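Fatty acyl CoA synthetase FADD13 (FATTY-ACYL-CoA SYNTHETASE) (Mycobacterium tuberculosis, PDB 3R44) belongs to the ANL superfamily of AMP-binding enzymes, pairing a large AMP-binding region with a smaller C-terminal domain. Local coordinates at residues 324-329 against 341-346; 348-353 against 398-403. One frame throughout, in Å; residues are numbered along the deposited sequence. Where two conformers were deposited one is given.

Contact 1: residues 324-329 against 341-346; sequences GTLLLS and RATMFT
The carbonyl oxygen of R341 accepts one hydrogen bond from strand 324-327, L326 N to R341 O at 3.0 Å with an N-H...O angle of 159°, and a CA-H...O contact in which T325 CA approaches R341 O at 3.2 Å. The return bond, R341 N to L326 O, is weak at 134°, so the hydrogen-bonded antiparallel pair is held unequally. In the next pair, T325 and A342 are not hydrogen-bonded, and their side chains diverge. A water lies within donating distance of L326 O (2.9 Å) and A342 O, with more acceptors near than it has protons. Beyond it, T343 N closes on G324 O at 3.3 Å, at the first residue of the type II turn 343-346. At the backbone angles of G324 a side chain would press on the preceding carbonyl oxygen. With chi1 at 62°, T343 holds OG1 between its own N and carbonyl carbon, near S201 OG of helix 192-205, to which it is hydrogen-bonded. Its CG2 meets L326 obliquely, 3.6 Å from L326 CG, while L326 also packs on W202 and T205. Main-chain bonds thus secure the outermost strand of a mixed sheet, and the side facing helix 192-205 combines L326-T343 packing with the T343-S201 hydrogen bond.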
loop_
_atom_site.group_PDB
_atom_site.type_symbol
_atom_site.label_atom_id
_atom_site.label_comp_id
_atom_site.label_asym_id
_atom_site.label_seq_id
_atom_site.Cartn_x
_atom_site.Cartn_y
_atom_site.Cartn_z
ATOM N N GLY A 324 -10.120 3.619 -1.131
ATOM C CA GLY A 324 -11.022 2.487 -1.215
ATOM C C GLY A 324 -12.038 2.597 -0.112
ATOM O O GLY A 324 -13.048 3.295 -0.299
ATOM N N THR A 325 -11.801 1.924 1.015
ATOM C CA THR A 325 -12.650 2.044 2.177
ATOM C C THR A 325 -11.837 2.543 3.383
ATOM O O THR A 325 -10.638 2.252 3.525
ATOM C CB THR A 325 -13.417 0.721 2.592
ATOM O OG1 THR A 325 -12.480 -0.285 2.981
ATOM C CG2 THR A 325 -14.341 0.155 1.471
ATOM N N LEU A 326 -12.542 3.233 4.286
ATOM C CA LEU A 326 -12.006 3.721 5.539
ATOM C C LEU A 326 -12.982 3.452 6.666
ATOM O O LEU A 326 -14.191 3.644 6.512
ATOM C CB LEU A 326 -11.617 5.209 5.469
ATOM C CG LEU A 326 -10.378 5.555 4.594
ATOM C CD1 LEU A 326 -10.316 7.044 4.549
ATOM C CD2 LEU A 326 -9.053 4.966 5.127
ATOM N N LEU A 327 -12.438 2.934 7.755
ATOM C CA LEU A 327 -13.194 2.704 9.005
ATOM C C LEU A 327 -12.797 3.837 9.902
ATOM O O LEU A 327 -11.681 3.879 10.445
ATOM C CB LEU A 327 -12.870 1.330 9.589
ATOM C CG LEU A 327 -13.577 0.984 10.902
ATOM C CD1 LEU A 327 -15.043 0.763 10.551
ATOM C CD2 LEU A 327 -12.965 -0.234 11.593
ATOM N N LEU A 328 -13.685 4.798 10.029
ATOM C CA LEU A 328 -13.375 5.974 10.781
ATOM C C LEU A 328 -13.223 5.654 12.287
ATOM O O LEU A 328 -13.658 4.603 12.786
ATOM C CB LEU A 328 -14.388 7.104 10.434
ATOM C CG LEU A 328 -14.411 7.493 8.922
ATOM C CD1 LEU A 328 -15.357 8.658 8.655
ATOM C CD2 LEU A 328 -13.038 7.800 8.396
ATOM N N SER A 329 -12.529 6.547 12.988
ATOM C CA SER A 329 -12.259 6.431 14.402
ATOM C C SER A 329 -13.469 6.063 15.272
ATOM O O SER A 329 -13.414 5.155 16.094
ATOM C CB SER A 329 -11.720 7.776 14.868
ATOM O OG SER A 329 -10.741 8.240 13.944
ATOM N N ARG A 341 -16.364 1.713 5.536
ATOM C CA ARG A 341 -17.272 2.090 4.444
ATOM C C ARG A 341 -16.509 2.673 3.253
ATOM O O ARG A 341 -15.383 3.151 3.383
ATOM C CB ARG A 341 -18.225 3.172 4.954
ATOM C CG ARG A 341 -19.284 2.712 5.985
ATOM C CD ARG A 341 -20.112 3.861 6.521
ATOM N NE ARG A 341 -21.400 3.317 6.963
ATOM C CZ ARG A 341 -22.126 3.838 7.914
ATOM N NH1 ARG A 341 -21.686 4.899 8.559
ATOM N NH2 ARG A 341 -23.261 3.274 8.253
ATOM N N ALA A 342 -17.167 2.733 2.100
ATOM C CA ALA A 342 -16.633 3.444 0.958
ATOM C C ALA A 342 -16.301 4.882 1.376
ATOM O O ALA A 342 -16.873 5.422 2.345
ATOM C CB ALA A 342 -17.678 3.450 -0.211
ATOM N N THR A 343 -15.309 5.451 0.728
ATOM C CA THR A 343 -14.867 6.823 0.984
ATOM C C THR A 343 -15.507 7.804 0.016
ATOM O O THR A 343 -16.259 7.406 -0.931
ATOM C CB THR A 343 -13.358 6.936 0.915
ATOM O OG1 THR A 343 -12.879 6.593 -0.403
ATOM C CG2 THR A 343 -12.756 5.973 1.922
ATOM N N MET A 344 -15.267 9.100 0.247
ATOM C CA MET A 344 -15.745 10.087 -0.693
ATOM C C MET A 344 -15.102 9.794 -1.998
ATOM O O MET A 344 -13.957 9.374 -2.065
ATOM C CB MET A 344 -15.436 11.539 -0.300
ATOM C CG MET A 344 -16.287 12.047 0.733
ATOM S SD MET A 344 -18.063 11.905 0.431
ATOM C CE MET A 344 -18.355 13.082 -0.874
ATOM N N PHE A 345 -15.863 9.972 -3.058
ATOM C CA PHE A 345 -15.370 9.809 -4.438
ATOM C C PHE A 345 -15.065 8.362 -4.836
ATOM O O PHE A 345 -14.430 8.140 -5.858
ATOM C CB PHE A 345 -14.167 10.724 -4.717
ATOM C CG PHE A 345 -14.402 12.143 -4.316
ATOM C CD1 PHE A 345 -15.450 12.855 -4.878
ATOM C CD2 PHE A 345 -13.623 12.743 -3.345
ATOM C CE1 PHE A 345 -15.729 14.194 -4.469
ATOM C CE2 PHE A 345 -13.878 14.067 -2.946
ATOM C CZ PHE A 345 -14.938 14.785 -3.484
ATOM N N THR A 346 -15.540 7.410 -4.037
ATOM C CA THR A 346 -15.307 5.979 -4.303
ATOM C C THR A 346 -16.616 5.215 -4.148
ATOM O O THR A 346 -17.356 5.416 -3.164
ATOM C CB THR A 346 -14.197 5.360 -3.395
ATOM O OG1 THR A 346 -13.597 4.224 -4.047
ATOM C CG2 THR A 346 -14.752 4.899 -2.068
HETATM O O HOH W 1 -15.538 5.770 5.073
#

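Contact 2: residues 348-353 against 398-403; sequences VAVRGD and GEIDDE
V350 and I400 lie alongside one another, their side chains running opposite ways, with V350 CG1 lying 4.0 Å from I400 CD1 and equally near I400 CG1. The isoleucine is extended: a chi2 of 176° sets CD1 anti to CA, bringing it up against the main chain of A349. There I400 CD1 sits 3.7 Å from A349 CA, and its approach to V348 O is only slightly longer. A349 allows this, since its own CB points away, whereas the CB atoms of V348 and V350 on either side point toward strand 398-400. V348 contributes more loosely, its CG1 lying 4.4 Å from I400 CD1. On the flank of the valine, V350 CG1 also packs against G398 O at 3.9 Å. Past I400 the chain leaves the strand through an Asx turn, in which D401 OD1 receives E403 N from 51° above the carboxylate plane; the same oxygen accepts Y405 N, and D401 OD2 pairs with K335. The two strands, at 122° to each other, belong to separate sheets, the hairpin of 396-400 and 406-410 and the five-stranded sheet. Between these two segments the join is by van der Waals packing of methyls on side chains and main chain, without a hydrogen bond, and so depends on close fit rather than bond direction.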
loop_
_atom_site.group_PDB
_atom_site.type_symbol
_atom_site.label_atom_id
_atom_site.label_comp_id
_atom_site.label_asym_id
_atom_site.label_seq_id
_atom_site.Cartn_x
_atom_site.Cartn_y
_atom_site.Cartn_z
ATOM N N VAL A 348 -17.940 1.250 -3.808
ATOM C CA VAL A 348 -17.363 -0.083 -3.523
ATOM C C VAL A 348 -18.507 -1.042 -3.468
ATOM O O VAL A 348 -19.528 -0.701 -2.890
ATOM C CB VAL A 348 -16.624 -0.104 -2.155
ATOM C CG1 VAL A 348 -16.133 -1.548 -1.824
ATOM C CG2 VAL A 348 -15.508 0.996 -2.095
ATOM N N ALA A 349 -18.409 -2.210 -4.100
ATOM C CA ALA A 349 -19.520 -3.139 -4.109
ATOM C C ALA A 349 -18.920 -4.540 -4.161
ATOM O O ALA A 349 -17.678 -4.677 -4.103
ATOM C CB ALA A 349 -20.488 -2.883 -5.345
ATOM N N VAL A 350 -19.776 -5.548 -4.254
ATOM C CA VAL A 350 -19.338 -6.940 -4.443
ATOM C C VAL A 350 -19.966 -7.562 -5.671
ATOM O O VAL A 350 -21.175 -7.433 -5.880
ATOM C CB VAL A 350 -19.598 -7.799 -3.171
ATOM C CG1 VAL A 350 -18.605 -7.433 -2.056
ATOM C CG2 VAL A 350 -21.021 -7.671 -2.753
ATOM N N ARG A 351 -19.164 -8.296 -6.465
ATOM C CA ARG A 351 -19.632 -8.917 -7.675
ATOM C C ARG A 351 -19.818 -10.387 -7.387
ATOM O O ARG A 351 -18.859 -11.072 -7.075
ATOM C CB ARG A 351 -18.586 -8.729 -8.771
ATOM C CG ARG A 351 -18.887 -9.331 -10.101
ATOM C CD ARG A 351 -17.751 -9.014 -11.034
ATOM N NE ARG A 351 -18.068 -9.388 -12.406
ATOM C CZ ARG A 351 -18.022 -10.609 -12.903
ATOM N NH1 ARG A 351 -17.692 -11.663 -12.156
ATOM N NH2 ARG A 351 -18.352 -10.773 -14.192
ATOM N N GLY A 352 -21.064 -10.845 -7.475
ATOM C CA GLY A 352 -21.408 -12.200 -7.146
ATOM C C GLY A 352 -20.923 -13.173 -8.201
ATOM O O GLY A 352 -20.487 -12.764 -9.300
ATOM N N ASP A 353 -20.985 -14.459 -7.840
ATOM C CA ASP A 353 -20.646 -15.576 -8.729
ATOM C C ASP A 353 -21.495 -15.497 -9.994
ATOM O O ASP A 353 -21.035 -15.876 -11.078
ATOM N N GLY A 398 -15.036 -10.476 -0.299
ATOM C CA GLY A 398 -15.460 -9.917 0.964
ATOM C C GLY A 398 -16.970 -9.884 1.109
ATOM O O GLY A 398 -17.698 -10.450 0.320
ATOM N N GLU A 399 -17.415 -9.211 2.151
ATOM C CA GLU A 399 -18.841 -9.108 2.453
ATOM C C GLU A 399 -19.119 -7.689 2.904
ATOM O O GLU A 399 -18.397 -7.182 3.739
ATOM C CB GLU A 399 -19.244 -10.074 3.583
ATOM C CG GLU A 399 -20.772 -10.071 3.820
ATOM C CD GLU A 399 -21.273 -11.253 4.688
ATOM O OE1 GLU A 399 -20.452 -12.122 5.073
ATOM O OE2 GLU A 399 -22.499 -11.322 4.955
ATOM N N ILE A 400 -20.171 -7.071 2.389
ATOM C CA ILE A 400 -20.596 -5.758 2.813
ATOM C C ILE A 400 -21.868 -5.983 3.616
ATOM O O ILE A 400 -22.842 -6.521 3.089
ATOM C CB ILE A 400 -20.777 -4.794 1.638
ATOM C CG1 ILE A 400 -19.487 -4.719 0.812
ATOM C CG2 ILE A 400 -21.206 -3.395 2.120
ATOM C CD1 ILE A 400 -19.602 -3.863 -0.448
ATOM N N ASP A 401 -21.857 -5.552 4.863
ATOM C CA ASP A 401 -23.018 -5.710 5.716
ATOM C C ASP A 401 -24.122 -4.734 5.367
ATOM O O ASP A 401 -23.962 -3.837 4.528
ATOM C CB ASP A 401 -22.645 -5.722 7.207
ATOM C CG ASP A 401 -22.346 -4.383 7.797
ATOM O OD1 ASP A 401 -22.564 -3.324 7.203
ATOM O OD2 ASP A 401 -21.836 -4.373 8.949
ATOM N N ASP A 402 -25.278 -4.921 6.004
ATOM C CA ASP A 402 -26.453 -4.114 5.684
ATOM C C ASP A 402 -26.201 -2.611 5.907
ATOM O O ASP A 402 -26.909 -1.763 5.339
ATOM C CB ASP A 402 -27.683 -4.604 6.498
ATOM C CG ASP A 402 -28.147 -6.033 6.097
ATOM O OD1 ASP A 402 -28.060 -6.379 4.885
ATOM O OD2 ASP A 402 -28.609 -6.795 6.991
ATOM N N GLU A 403 -25.203 -2.262 6.720
ATOM C CA GLU A 403 -24.949 -0.861 7.015
ATOM C C GLU A 403 -23.804 -0.308 6.128
ATOM O O GLU A 403 -23.354 0.832 6.311
ATOM C CB GLU A 403 -24.648 -0.657 8.528
ATOM C CG GLU A 403 -25.828 -0.293 9.375
ATOM C CD GLU A 403 -26.460 1.064 8.958
ATOM O OE1 GLU A 403 -25.790 2.140 9.015
ATOM O OE2 GLU A 403 -27.659 1.040 8.596
#

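How the contacts relate
From the N terminus, the chain passes along strand 324-327, loops through residues without helix or strand, and returns at 341-342, where contact 1 closes a short loop at the edge of the mixed sheet. Contact 2 opens only afterwards, on strand 346-351, and closes a much longer loop that runs through most of the five-stranded sheet before reaching strand 396-400. The two are thus in series, neither crossing nor nesting, with centres about 14 Å apart. They nevertheless touch: V348 CG2 packs against A342 CB and T325 CG2, and R341 forms a salt bridge with E403. Together they link mixed sheet, five-stranded sheet and hairpin side by side.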